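Local atomic coordinates of motility protein B (Helicobacter pylori, PDB entry 3S0Y), a protein that probably forms, together with MotA, the stator of the flagellar motor and may fasten the torque-generating machinery to the cell wall. Residues T30-T35 and S43-I48; G51-L56 and R163-F168; E63-D68 and N157-N162. All coordinates share one frame; numbering follows the deposited sequence. Where two conformers were deposited one is given.

Contact 1 of 3, residues T30-T35 and S43-I48; sequences TETKAT and SVLEQI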
# COMPACT_ATOMS: atom_id res chain seq x y z
N THR A 30 15.18 12.05 -0.28
CA THR A 30 14.56 11.30 0.80
C THR A 30 14.76 9.79 0.66
O THR A 30 14.06 9.01 1.30
CB THR A 30 13.09 11.61 0.84
OG1 THR A 30 12.53 11.31 -0.44
CG2 THR A 30 12.89 13.09 1.15
N GLU A 31 15.72 9.40 -0.19
CA GLU A 31 16.10 8.00 -0.38
C GLU A 31 17.56 7.81 -0.06
O GLU A 31 18.39 8.70 -0.31
CB GLU A 31 15.87 7.54 -1.82
CG GLU A 31 14.43 7.45 -2.24
CD GLU A 31 14.23 6.52 -3.43
OE1 GLU A 31 15.09 6.49 -4.34
OE2 GLU A 31 13.22 5.79 -3.46
N THR A 32 17.87 6.65 0.49
CA THR A 32 19.23 6.25 0.71
C THR A 32 19.37 4.80 0.32
O THR A 32 18.42 4.01 0.44
CB THR A 32 19.64 6.45 2.17
OG1 THR A 32 18.64 5.92 3.05
CG2 THR A 32 19.84 7.93 2.46
N LYS A 33 20.55 4.46 -0.17
CA LYS A 33 20.86 3.09 -0.54
C LYS A 33 20.92 2.28 0.76
O LYS A 33 21.47 2.74 1.75
CB LYS A 33 22.17 3.02 -1.34
CG LYS A 33 22.11 3.78 -2.67
CD LYS A 33 23.47 3.83 -3.38
CE LYS A 33 23.42 4.75 -4.59
NZ LYS A 33 24.79 5.02 -5.15
N ALA A 34 20.29 1.11 0.76
CA ALA A 34 20.21 0.30 1.97
C ALA A 34 21.06 -0.95 1.76
O ALA A 34 21.24 -1.40 0.64
CB ALA A 34 18.77 -0.07 2.28
N THR A 35 21.60 -1.49 2.85
CA THR A 35 22.40 -2.71 2.79
C THR A 35 21.83 -3.68 3.80
O THR A 35 21.99 -3.49 5.00
CB THR A 35 23.89 -2.41 3.10
OG1 THR A 35 24.38 -1.45 2.16
CG2 THR A 35 24.75 -3.69 3.03
N SER A 43 18.81 -2.38 -2.57
CA SER A 43 17.67 -1.94 -1.75
C SER A 43 17.81 -0.45 -1.42
O SER A 43 18.94 0.06 -1.29
CB SER A 43 17.56 -2.74 -0.46
OG SER A 43 17.38 -4.11 -0.74
N VAL A 44 16.67 0.24 -1.29
CA VAL A 44 16.65 1.61 -0.80
C VAL A 44 15.67 1.79 0.35
O VAL A 44 14.68 1.06 0.47
CB VAL A 44 16.34 2.65 -1.91
CG1 VAL A 44 17.45 2.68 -2.95
CG2 VAL A 44 15.01 2.38 -2.57
N LEU A 45 15.98 2.74 1.22
CA LEU A 45 15.11 3.15 2.31
C LEU A 45 14.61 4.55 1.98
O LEU A 45 15.42 5.45 1.77
CB LEU A 45 15.86 3.16 3.64
CG LEU A 45 15.08 3.66 4.86
CD1 LEU A 45 13.97 2.71 5.18
CD2 LEU A 45 16.03 3.91 6.07
N GLU A 46 13.31 4.72 1.88
CA GLU A 46 12.71 6.01 1.57
C GLU A 46 11.91 6.52 2.75
O GLU A 46 11.15 5.76 3.37
CB GLU A 46 11.79 5.91 0.36
CG GLU A 46 11.18 7.28 -0.06
CD GLU A 46 10.21 7.22 -1.25
OE1 GLU A 46 9.79 6.11 -1.63
OE2 GLU A 46 9.86 8.30 -1.79
N GLN A 47 12.03 7.82 3.04
CA GLN A 47 11.18 8.45 4.06
C GLN A 47 10.11 9.27 3.37
O GLN A 47 10.42 10.07 2.50
CB GLN A 47 11.96 9.38 4.99
CG GLN A 47 11.11 9.88 6.21
CD GLN A 47 11.89 10.64 7.27
OE1 GLN A 47 12.86 11.32 6.97
NE2 GLN A 47 11.43 10.55 8.52
N ILE A 48 8.86 9.06 3.78
CA ILE A 48 7.77 9.96 3.42
C ILE A 48 7.20 10.49 4.73
O ILE A 48 7.63 10.11 5.81
CB ILE A 48 6.72 9.30 2.49
CG1 ILE A 48 5.99 8.13 3.17
CG2 ILE A 48 7.37 8.86 1.17
CD1 ILE A 48 4.90 7.51 2.29
O HOH W 1 15.81 7.55 3.84
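Thr30-Ala34 and Ser43-Gln47 run antiparallel; the axes of the short strands 31-35 and 43-48 approach to 4.1 Å, and their N-to-C directions differ by 137°, far from exactly antiparallel, so the ladder is strongly twisted. Thr32 and Leu45 form a hydrogen-bonded pair, with Thr32 N giving to Leu45 O at 3.0 Å and Leu45 N returning to Thr32 O at 2.9 Å. A further bond from Gln47 N to Thr30 O, 2.9 Å long, extends the pairing one residue before the first strand. Glu31 and Glu46 form a non-hydrogen-bonded pair, where CA-H groups take over: Glu31 CA faces Leu45 O and Glu46 CA faces Thr30 O.

These two glutamates share a face of the sheet. Glu46 CG stands anti to its own N (chi1 -177°) and the chain continues extended; its CG lies 3.9 Å from Glu31 CG, so the stems touch where the side chains cross obliquely. Beyond them Glu31 OE2 comes within 3.9 Å of Glu46 OE1, the carboxylate planes being turned 83° apart. The face of Thr32 and Leu45 carries two side chains lying alongside each other, and water 1 donates to Leu45 O at 3.0 Å while its link to Thr32 OG1 is weak.

Lys55 on the adjoining strand makes a salt bridge with Glu46 OE1 and a long, weak ion pair with Glu31 OE2. Its ammonium group would therefore be expected to offset the repulsion between the two carboxylates, coupling this outer hairpin electrostatically to the next strand.

Contact 2 of 3, residues G51-L56 and R163-F168; sequences GSILKL and RVEIFF
Glu165 and Phe167 reach strand 51-56 through different first torsions. Glu165 CG lies beside the backbone N, anti to the carbonyl carbon (chi1 -58°), and the extended chain places OE1 3.5 Å from Ile53 CG2. In Phe167, CG is instead anti to N (chi1 175°), which brings ring atom CD1 to 3.7 Å from Ile53 CG1 and CE1 to 3.8 Å from Gly51 CA. Lys55 runs alongside Glu165, with its NZ 4.2 Å from Glu165 OE2, beyond a salt bridge; the stronger partner of NZ is Glu46. Within segment 163-168, Arg163 NE closes a salt bridge to Glu165 OE2 at 2.9 Å, the oxygen lying in the guanidinium plane but being met from above its own carboxylate plane; Arg163 NH2 also bonds to Asn147 O. Phe168 turns its ring edge to Ser52 O, 3.5 Å from CD2.

Six backbone bonds, two in each of the pairs Ser52-Phe168, Leu54-Ile166 and Leu56-Val164, make a regular antiparallel ladder. Leu54, Leu56 and Ile166 rest on Ile81 of helix 75-86, and Phe168 on Ile85. Within the mixed sheet of the OmpA-like domain, this pair is flanked by strand 43-48 beside 51-56 and strand 93-98 beside 164-169.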
# COMPACT_ATOMS: atom_id res chain seq x y z
N GLY A 51 5.49 7.85 7.03
CA GLY A 51 6.14 6.56 7.28
C GLY A 51 7.43 6.33 6.53
O GLY A 51 7.98 7.24 5.90
N SER A 52 7.94 5.10 6.66
CA SER A 52 9.17 4.68 6.01
C SER A 52 8.88 3.53 5.04
O SER A 52 8.05 2.69 5.32
CB SER A 52 10.18 4.21 7.05
OG SER A 52 10.61 5.27 7.86
N ILE A 53 9.59 3.52 3.91
CA ILE A 53 9.43 2.47 2.92
C ILE A 53 10.79 1.82 2.65
O ILE A 53 11.76 2.50 2.26
CB ILE A 53 8.82 2.99 1.60
CG1 ILE A 53 7.55 3.82 1.82
CG2 ILE A 53 8.43 1.81 0.68
CD1 ILE A 53 7.28 4.76 0.67
N LEU A 54 10.87 0.52 2.89
CA LEU A 54 12.02 -0.27 2.48
C LEU A 54 11.68 -0.93 1.14
O LEU A 54 10.72 -1.70 1.05
CB LEU A 54 12.37 -1.32 3.53
CG LEU A 54 13.60 -2.17 3.25
CD1 LEU A 54 14.90 -1.28 3.17
CD2 LEU A 54 13.77 -3.31 4.31
N LYS A 55 12.44 -0.60 0.10
CA LYS A 55 12.20 -1.13 -1.24
C LYS A 55 13.25 -2.18 -1.60
O LYS A 55 14.44 -1.90 -1.56
CB LYS A 55 12.22 -0.01 -2.29
CG LYS A 55 11.34 1.15 -1.96
CD LYS A 55 11.27 2.10 -3.13
CE LYS A 55 10.59 3.37 -2.73
NZ LYS A 55 10.36 4.30 -3.90
N LEU A 56 12.76 -3.36 -1.96
CA LEU A 56 13.57 -4.53 -2.24
C LEU A 56 13.38 -4.95 -3.69
O LEU A 56 12.29 -5.32 -4.09
CB LEU A 56 13.14 -5.69 -1.35
CG LEU A 56 13.09 -5.25 0.14
CD1 LEU A 56 12.30 -6.26 0.96
CD2 LEU A 56 14.52 -4.99 0.66
N ARG A 163 9.45 -4.99 -7.56
CA ARG A 163 9.94 -4.90 -6.16
C ARG A 163 8.88 -5.32 -5.16
O ARG A 163 7.72 -5.39 -5.48
CB ARG A 163 10.42 -3.49 -5.80
CG ARG A 163 9.32 -2.48 -5.42
CD ARG A 163 8.74 -1.81 -6.55
NE ARG A 163 7.90 -0.61 -6.29
CZ ARG A 163 7.08 -0.14 -7.23
NH1 ARG A 163 7.04 -0.73 -8.41
NH2 ARG A 163 6.31 0.92 -7.03
N VAL A 164 9.30 -5.62 -3.96
CA VAL A 164 8.39 -5.62 -2.81
C VAL A 164 8.76 -4.39 -1.97
O VAL A 164 9.95 -4.08 -1.80
CB VAL A 164 8.50 -6.93 -2.02
CG1 VAL A 164 7.69 -6.86 -0.67
CG2 VAL A 164 8.03 -8.09 -2.90
N GLU A 165 7.76 -3.66 -1.50
CA GLU A 165 7.98 -2.56 -0.58
C GLU A 165 7.43 -2.96 0.79
O GLU A 165 6.40 -3.62 0.89
CB GLU A 165 7.35 -1.26 -1.07
CG GLU A 165 7.85 -0.81 -2.45
CD GLU A 165 7.30 0.54 -2.88
OE1 GLU A 165 6.45 1.11 -2.14
OE2 GLU A 165 7.70 1.02 -3.95
N ILE A 166 8.17 -2.61 1.82
CA ILE A 166 7.72 -2.79 3.19
C ILE A 166 7.52 -1.41 3.78
O ILE A 166 8.48 -0.63 3.89
CB ILE A 166 8.69 -3.61 4.01
CG1 ILE A 166 8.81 -5.01 3.37
CG2 ILE A 166 8.19 -3.72 5.46
CD1 ILE A 166 9.85 -5.90 3.98
N PHE A 167 6.27 -1.10 4.09
CA PHE A 167 5.88 0.25 4.62
C PHE A 167 5.61 0.19 6.13
O PHE A 167 4.84 -0.65 6.60
CB PHE A 167 4.67 0.75 3.88
CG PHE A 167 4.11 2.04 4.38
CD1 PHE A 167 4.84 3.21 4.33
CD2 PHE A 167 2.82 2.09 4.86
CE1 PHE A 167 4.28 4.41 4.78
CE2 PHE A 167 2.26 3.27 5.28
CZ PHE A 167 2.98 4.42 5.25
N PHE A 168 6.29 1.07 6.85
CA PHE A 168 6.26 1.15 8.30
C PHE A 168 5.54 2.43 8.71
O PHE A 168 5.92 3.50 8.26
CB PHE A 168 7.66 1.26 8.87
CG PHE A 168 8.53 0.11 8.55
CD1 PHE A 168 8.79 -0.86 9.51
CD2 PHE A 168 9.11 -0.01 7.32
CE1 PHE A 168 9.60 -1.92 9.21
CE2 PHE A 168 9.94 -1.06 7.03
CZ PHE A 168 10.16 -2.02 7.98
O HOH W 2 8.19 3.50 -4.77

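Contact 3 of 3, residues E63-D68 and N157-N162; sequences ENATSD and NRMKNN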
# COMPACT_ATOMS: atom_id res chain seq x y z
N GLU A 63 12.84 -16.13 -6.82
CA GLU A 63 13.65 -16.80 -7.83
C GLU A 63 13.43 -16.19 -9.21
O GLU A 63 14.33 -16.18 -10.03
CB GLU A 63 13.45 -18.33 -7.81
CG GLU A 63 12.17 -18.87 -8.40
CD GLU A 63 12.15 -20.41 -8.32
OE1 GLU A 63 11.99 -20.93 -7.20
OE2 GLU A 63 12.32 -21.09 -9.36
N ASN A 64 12.25 -15.63 -9.46
CA ASN A 64 12.07 -14.79 -10.67
C ASN A 64 10.93 -13.79 -10.50
O ASN A 64 10.20 -13.86 -9.52
CB ASN A 64 11.89 -15.62 -11.94
CG ASN A 64 10.66 -16.50 -11.92
OD1 ASN A 64 9.52 -16.02 -11.91
ND2 ASN A 64 10.89 -17.83 -11.98
N ALA A 65 10.78 -12.90 -11.46
CA ALA A 65 9.80 -11.81 -11.39
C ALA A 65 8.36 -12.23 -11.72
O ALA A 65 7.42 -11.44 -11.59
CB ALA A 65 10.25 -10.66 -12.30
N THR A 66 8.16 -13.47 -12.15
CA THR A 66 6.79 -13.92 -12.43
C THR A 66 6.39 -15.11 -11.56
O THR A 66 5.49 -15.89 -11.92
CB THR A 66 6.61 -14.27 -13.92
OG1 THR A 66 7.51 -15.32 -14.29
CG2 THR A 66 6.85 -13.06 -14.78
N SER A 67 7.03 -15.23 -10.40
CA SER A 67 6.76 -16.32 -9.49
C SER A 67 6.72 -15.82 -8.06
O SER A 67 7.27 -14.77 -7.75
CB SER A 67 7.85 -17.37 -9.62
OG SER A 67 7.82 -18.29 -8.55
N ASP A 68 6.09 -16.61 -7.20
CA ASP A 68 6.07 -16.31 -5.77
C ASP A 68 6.95 -17.29 -5.02
O ASP A 68 6.79 -17.46 -3.83
CB ASP A 68 4.63 -16.32 -5.22
CG ASP A 68 3.97 -17.67 -5.27
OD1 ASP A 68 4.47 -18.60 -5.96
OD2 ASP A 68 2.91 -17.78 -4.62
N ASN A 157 16.08 -2.31 -14.06
CA ASN A 157 14.77 -1.66 -14.00
C ASN A 157 13.63 -2.65 -13.81
O ASN A 157 12.70 -2.38 -13.06
CB ASN A 157 14.55 -0.76 -15.22
CG ASN A 157 15.35 0.55 -15.11
OD1 ASN A 157 15.81 0.89 -14.02
ND2 ASN A 157 15.50 1.27 -16.22
N ARG A 158 13.71 -3.80 -14.47
CA ARG A 158 12.73 -4.84 -14.25
C ARG A 158 12.70 -5.31 -12.78
O ARG A 158 11.66 -5.61 -12.25
CB ARG A 158 12.96 -6.01 -15.18
CG ARG A 158 11.90 -7.06 -15.10
CD ARG A 158 11.65 -7.73 -16.43
NE ARG A 158 10.53 -8.67 -16.31
CZ ARG A 158 10.64 -9.96 -16.05
NH1 ARG A 158 11.84 -10.53 -15.88
NH2 ARG A 158 9.54 -10.71 -15.97
N MET A 159 13.86 -5.37 -12.15
CA MET A 159 13.91 -5.83 -10.77
C MET A 159 13.28 -4.79 -9.83
O MET A 159 12.62 -5.14 -8.85
CB MET A 159 15.37 -6.18 -10.39
CG MET A 159 15.99 -7.38 -11.14
SD MET A 159 15.12 -8.96 -11.01
CE MET A 159 13.98 -8.84 -12.38
N LYS A 160 13.40 -3.52 -10.19
CA LYS A 160 12.76 -2.43 -9.48
C LYS A 160 11.26 -2.43 -9.68
O LYS A 160 10.53 -2.25 -8.74
CB LYS A 160 13.36 -1.07 -9.91
CG LYS A 160 14.80 -0.85 -9.46
CD LYS A 160 15.34 0.49 -9.97
CE LYS A 160 16.75 0.77 -9.50
NZ LYS A 160 17.12 2.18 -9.85
N ASN A 161 10.81 -2.66 -10.90
CA ASN A 161 9.39 -2.65 -11.21
C ASN A 161 8.62 -3.81 -10.57
O ASN A 161 7.41 -3.70 -10.28
CB ASN A 161 9.19 -2.63 -12.74
CG ASN A 161 9.54 -1.25 -13.34
OD1 ASN A 161 9.45 -0.20 -12.67
ND2 ASN A 161 9.98 -1.26 -14.58
N ASN A 162 9.33 -4.91 -10.31
CA ASN A 162 8.77 -6.06 -9.63
C ASN A 162 9.17 -6.15 -8.14
O ASN A 162 9.24 -7.21 -7.54
CB ASN A 162 9.19 -7.30 -10.41
CG ASN A 162 8.52 -7.35 -11.76
OD1 ASN A 162 7.33 -7.70 -11.85
ND2 ASN A 162 9.26 -7.02 -12.81
O HOH W 3 6.28 -9.63 -9.83
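Arg158 reaches across to Ala65 and Thr66 from the middle of the short helix 155-161, and its side chain can be followed outward. From CB the chain sets off toward the 63-68 loop, CG standing anti to the backbone N (chi1 -174°), and a bend at chi2 (146°) brings the guanidinium against Ala65. At CZ the flat group meets the methyl of Ala65: CZ lies 3.8 Å from Ala65 CB, which sits 3.6 Å above the guanidinium plane and is shifted toward its rim. NH1 lies by the same methyl. The other tip nitrogen, NH2, is 3.7 Å from Ala65 CB and 3.8 Å from Thr66 CG2, the latter at the guanidinium edge. A salt bridge from NE to Asp101 and a bond between NH2 and Thr103 OG1 fix the rotation of the group while the alanine methyl covers one face.

Asn162, just past the helix, adds a second wall, its CG 3.8 Å from Ala65 CB. Its ND2 donates to Arg158 O at 2.8 Å; Asn162 N reaches that oxygen from the opposite face of the carbonyl plane, so two bonds grip it. Met159 CE touches Ala65 CB more loosely, at 4.2 Å.

The loop itself is shaped by Asn64, whose OD1 accepts from Thr66 N at 2.9 Å on a lone pair, giving an Asx turn within a type I beta turn from Asn64 to Ser67. Arg120 bonds to Asn64 O and Asn162 O, bracing both segments. A loop meeting a helix end, with Asp101 and Arg120 close by, is consistent with the peptidoglycan-recognition region of OmpA-like domains.

Overall arrangement
From the N terminus, contact 1 comes first, closing a short hairpin between strands 31-36 and 43-48 whose connection, residues 37-42, includes the short strand 40-41. A tight turn then leads from 43-48 to 51-56, where the long-range contact 2 opens; it closes only at 163-168, more than a hundred residues later. Contact 3 lies wholly within that span, pairing the loop before helix 75-86 with the end of helix 155-161, directly ahead of strand 164-169. Contacts 1 and 2 adjoin in one sheet, through neighbouring strands 43-48 and 51-56, their centres about 9 Å apart. Contact 3, its centre about 15 Å from that of contact 2, ties a loop to a helix end.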